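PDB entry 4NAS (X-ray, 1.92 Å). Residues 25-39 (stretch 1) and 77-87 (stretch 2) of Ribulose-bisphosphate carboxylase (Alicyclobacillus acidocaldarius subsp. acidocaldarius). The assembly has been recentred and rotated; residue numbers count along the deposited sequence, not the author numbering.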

# COMPACT_ATOMS: atom_id res chain seq x y z
N LYS B 25 -29.84 4.00 7.98
CA LYS B 25 -28.82 4.90 7.47
C LYS B 25 -28.25 4.35 6.18
O LYS B 25 -27.64 5.07 5.40
CB LYS B 25 -27.70 5.08 8.49
CG LYS B 25 -28.18 5.42 9.89
N LEU B 26 -28.47 3.05 5.96
CA LEU B 26 -27.85 2.34 4.85
C LEU B 26 -28.14 2.97 3.49
O LEU B 26 -27.24 3.15 2.66
CB LEU B 26 -28.30 0.88 4.85
CG LEU B 26 -27.61 -0.06 5.83
CD1 LEU B 26 -28.17 -1.47 5.69
CD2 LEU B 26 -26.10 -0.07 5.62
N GLU B 27 -29.40 3.31 3.26
CA GLU B 27 -29.84 3.85 1.98
C GLU B 27 -29.19 5.20 1.68
O GLU B 27 -28.67 5.41 0.59
CB GLU B 27 -31.36 3.96 1.95
CG GLU B 27 -32.00 3.44 0.66
CD GLU B 27 -32.01 1.92 0.56
OE1 GLU B 27 -31.69 1.40 -0.53
OE2 GLU B 27 -32.36 1.25 1.55
N ALA B 28 -29.20 6.11 2.65
CA ALA B 28 -28.53 7.40 2.50
C ALA B 28 -27.01 7.25 2.39
O ALA B 28 -26.37 7.89 1.56
CB ALA B 28 -28.88 8.32 3.66
N ARG B 29 -26.42 6.40 3.22
CA ARG B 29 -24.98 6.21 3.19
C ARG B 29 -24.53 5.71 1.82
O ARG B 29 -23.57 6.21 1.26
CB ARG B 29 -24.50 5.27 4.29
CG ARG B 29 -23.00 5.12 4.33
CD ARG B 29 -22.53 4.32 5.51
NE ARG B 29 -21.11 3.99 5.38
CZ ARG B 29 -20.41 3.32 6.28
NH1 ARG B 29 -20.98 2.91 7.41
NH2 ARG B 29 -19.12 3.07 6.06
N ALA B 30 -25.27 4.74 1.27
CA ALA B 30 -24.97 4.23 -0.07
C ALA B 30 -25.09 5.30 -1.16
O ALA B 30 -24.23 5.39 -2.04
CB ALA B 30 -25.84 2.99 -0.39
N GLU B 31 -26.15 6.10 -1.11
CA GLU B 31 -26.35 7.18 -2.08
C GLU B 31 -25.22 8.22 -2.00
O GLU B 31 -24.73 8.72 -3.02
CB GLU B 31 -27.72 7.85 -1.87
CG GLU B 31 -28.19 8.71 -3.04
CD GLU B 31 -28.63 7.90 -4.26
OE1 GLU B 31 -28.73 8.49 -5.36
OE2 GLU B 31 -28.88 6.68 -4.12
N GLY B 32 -24.80 8.54 -0.78
CA GLY B 32 -23.70 9.46 -0.56
C GLY B 32 -22.40 8.96 -1.15
O GLY B 32 -21.66 9.73 -1.77
N ILE B 33 -22.10 7.68 -0.94
CA ILE B 33 -20.94 7.05 -1.57
C ILE B 33 -21.00 7.15 -3.10
O ILE B 33 -20.04 7.59 -3.73
CB ILE B 33 -20.80 5.57 -1.14
CG1 ILE B 33 -20.54 5.47 0.36
CG2 ILE B 33 -19.68 4.86 -1.93
CD1 ILE B 33 -20.71 4.07 0.91
N ALA B 34 -22.13 6.75 -3.69
CA ALA B 34 -22.26 6.70 -5.14
C ALA B 34 -22.08 8.06 -5.82
O ALA B 34 -21.50 8.17 -6.90
CB ALA B 34 -23.59 6.08 -5.54
N VAL B 35 -22.58 9.11 -5.16
CA VAL B 35 -22.47 10.47 -5.68
C VAL B 35 -21.14 11.13 -5.29
O VAL B 35 -20.45 11.70 -6.13
CB VAL B 35 -23.68 11.32 -5.21
CG1 VAL B 35 -23.48 12.83 -5.51
CG2 VAL B 35 -24.96 10.79 -5.85
N GLY B 36 -20.78 11.03 -4.01
CA GLY B 36 -19.59 11.69 -3.50
C GLY B 36 -18.26 11.19 -4.05
O GLY B 36 -17.30 11.95 -4.13
N LEU B 37 -18.19 9.92 -4.40
CA LEU B 37 -16.95 9.34 -4.93
C LEU B 37 -16.91 9.31 -6.46
O LEU B 37 -16.04 8.67 -7.04
CB LEU B 37 -16.74 7.92 -4.39
CG LEU B 37 -16.62 7.84 -2.87
CD1 LEU B 37 -16.38 6.40 -2.44
CD2 LEU B 37 -15.52 8.77 -2.36
N THR B 38 -17.84 9.99 -7.10
CA THR B 38 -17.82 10.08 -8.55
C THR B 38 -17.85 11.54 -9.03
O THR B 38 -16.81 12.07 -9.43
CB THR B 38 -18.96 9.26 -9.18
OG1 THR B 38 -20.22 9.71 -8.67
CG2 THR B 38 -18.77 7.78 -8.85
N ILE B 39 -19.03 12.16 -8.98
CA ILE B 39 -19.17 13.57 -9.35
C ILE B 39 -18.96 14.51 -8.18
O ILE B 39 -18.92 15.74 -8.37
CB ILE B 39 -20.55 13.86 -9.99
CG1 ILE B 39 -21.68 13.48 -9.03
CG2 ILE B 39 -20.69 13.11 -11.30
CD1 ILE B 39 -23.02 14.23 -9.31
N GLU B 77 -24.09 -5.82 2.97
CA GLU B 77 -23.30 -5.63 1.77
C GLU B 77 -23.95 -4.55 0.94
O GLU B 77 -25.18 -4.47 0.84
CB GLU B 77 -23.21 -6.93 0.96
CG GLU B 77 -22.20 -7.91 1.52
CD GLU B 77 -22.04 -9.14 0.65
OE1 GLU B 77 -22.69 -9.20 -0.41
OE2 GLU B 77 -21.25 -10.03 1.04
N ILE B 78 -23.13 -3.70 0.35
CA ILE B 78 -23.62 -2.66 -0.54
C ILE B 78 -22.82 -2.80 -1.81
O ILE B 78 -21.61 -3.05 -1.73
CB ILE B 78 -23.37 -1.29 0.08
CG1 ILE B 78 -24.27 -1.11 1.30
CG2 ILE B 78 -23.63 -0.19 -0.93
CD1 ILE B 78 -23.94 0.12 2.10
N ASP B 79 -23.48 -2.70 -2.96
CA ASP B 79 -22.78 -2.69 -4.25
C ASP B 79 -22.86 -1.28 -4.84
O ASP B 79 -23.95 -0.71 -4.93
CB ASP B 79 -23.44 -3.66 -5.25
CG ASP B 79 -23.41 -5.12 -4.79
OD1 ASP B 79 -22.50 -5.53 -4.05
OD2 ASP B 79 -24.32 -5.87 -5.21
N ILE B 80 -21.71 -0.70 -5.22
CA ILE B 80 -21.68 0.63 -5.84
C ILE B 80 -21.05 0.55 -7.24
O ILE B 80 -20.00 -0.09 -7.41
CB ILE B 80 -20.88 1.65 -4.98
CG1 ILE B 80 -21.44 1.74 -3.55
CG2 ILE B 80 -20.87 3.02 -5.64
CD1 ILE B 80 -22.90 2.21 -3.48
N ALA B 81 -21.68 1.18 -8.23
CA ALA B 81 -21.14 1.24 -9.59
C ALA B 81 -20.42 2.57 -9.85
O ALA B 81 -21.03 3.64 -9.73
CB ALA B 81 -22.23 1.01 -10.62
N TYR B 82 -19.14 2.50 -10.20
CA TYR B 82 -18.31 3.67 -10.51
C TYR B 82 -17.99 3.70 -12.00
O TYR B 82 -17.25 2.85 -12.49
CB TYR B 82 -16.97 3.61 -9.75
CG TYR B 82 -17.12 3.58 -8.25
CD1 TYR B 82 -17.31 2.36 -7.59
CD2 TYR B 82 -17.07 4.74 -7.49
CE1 TYR B 82 -17.45 2.31 -6.23
CE2 TYR B 82 -17.19 4.68 -6.10
CZ TYR B 82 -17.39 3.46 -5.49
OH TYR B 82 -17.53 3.35 -4.13
N PRO B 83 -18.53 4.69 -12.71
CA PRO B 83 -18.37 4.77 -14.17
C PRO B 83 -16.89 4.76 -14.53
O PRO B 83 -16.11 5.44 -13.87
CB PRO B 83 -18.97 6.15 -14.51
CG PRO B 83 -19.96 6.41 -13.43
CD PRO B 83 -19.37 5.78 -12.17
N VAL B 84 -16.52 3.98 -15.53
CA VAL B 84 -15.10 3.80 -15.87
C VAL B 84 -14.48 5.08 -16.43
O VAL B 84 -13.27 5.28 -16.39
CB VAL B 84 -14.94 2.63 -16.87
CG1 VAL B 84 -13.51 2.52 -17.41
CG2 VAL B 84 -15.35 1.34 -16.19
N ALA B 85 -15.34 5.97 -16.93
CA ALA B 85 -14.88 7.21 -17.52
C ALA B 85 -14.21 8.13 -16.53
O ALA B 85 -13.56 9.08 -16.94
CB ALA B 85 -16.03 7.93 -18.21
N ASN B 86 -14.37 7.87 -15.23
CA ASN B 86 -13.71 8.70 -14.22
C ASN B 86 -12.31 8.21 -13.85
O ASN B 86 -11.60 8.88 -13.10
CB ASN B 86 -14.55 8.80 -12.95
CG ASN B 86 -15.91 9.35 -13.22
OD1 ASN B 86 -16.12 10.03 -14.23
ND2 ASN B 86 -16.86 9.04 -12.35
N LEU B 87 -11.94 7.04 -14.37
CA LEU B 87 -10.63 6.46 -14.07
C LEU B 87 -9.66 6.86 -15.18
O LEU B 87 -10.06 7.49 -16.18
CB LEU B 87 -10.72 4.93 -13.89
CG LEU B 87 -11.71 4.44 -12.82
CD1 LEU B 87 -11.68 2.92 -12.64
CD2 LEU B 87 -11.45 5.12 -11.48
O HOH W 1 -15.10 8.44 -9.54

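Helix 26-36 lies against strand 77-83 and runs nearly the same way. The two axes cross at -17° and come within 8.6 Å of each other. Three CA pairs mark the register: Ala30 CA to Ile78 CA at 7.0 Å, Ala34 CA to Ile80 CA at 6.1 Å, and Thr38 CA to Tyr82 CA at 6.7 Å. Each step is four residues along stretch 1 and two along the strand. About one helical turn keeps pace with one strand repeat between the first two pairs; the third lies just past the helix end.

No direct hydrogen bond joins the stretches. The contact is mainly apolar and buries 476 Å², both sides summed. Small side chains on the helix leave room for larger ones on the strand.

The first hollow is at Ala30. Its side chain is a single methyl, and Ile78 packs onto it: Ile78 CG2 sits 3.9 Å from Ala30 CB. Ile78 CD1 also meets Leu26 CD2 at 4.1 Å, near the start of the helix.

Ile80 is the next bump, with CA to CB pointing toward the helix. Its CD1 lies 3.7 Å from Ala30 O, against the helix backbone. Its CG2 lies 4.0 Å from Ala34 CA and 4.1 Å from Ala34 CB. The short side chain of Ala34 leaves the backbone open to this contact, and here the CA atoms of the register come nearest. Ile33 adds a larger group beside the same residue, with its CG2 3.9 Å from Ile80 CG1.

The CA-to-CB bond of Tyr82 points sideways relative to stretch 1, but the end of the side chain comes nearer to it. Its OH is 3.4 Å from Ile33 CG2 and 3.7 Å from Leu37 CD1. These are contacts with carbon, not hydrogen bonds. Leu37 CB meets the ring at its edge, near the ring plane, 3.7 Å from Tyr82 CE2. Thr38 CG2 approaches obliquely, 3.7 Å from Tyr82 CD2. The ring is thus lodged among Ile33, Leu37 and Thr38.

Leu37 is the first residue to leave helical phi/psi. Just beyond it, Thr38 still points toward stretch 2. Its methyl, CG2, packs against Tyr82 and also against Pro83, with CD at 3.9 Å. Its hydroxyl has a different task: Thr38 OG1 donates to Ala34 O at 2.7 Å. The residue therefore satisfies a polar group within its own stretch while offering carbon to the other.

Asn86, in the 3-10 segment 84-86, closes this end. Its ND2 is 3.8 Å from Thr38 CB, a packing contact. A water supplies a polar link nearby. It donates to Leu37 O, with its O atom 2.7 Å from that oxygen, and accepts a weak hydrogen bond from Asn86 ND2, 3.4 Å from the water O.

Glu27, Glu31 and Gly32 are exposed and take no part in the contact. On the strand, Glu77 and Ala81 point away and Asp79 is out of reach, so Ile78 and Ile80 alternate with residues that make no contact with the helix.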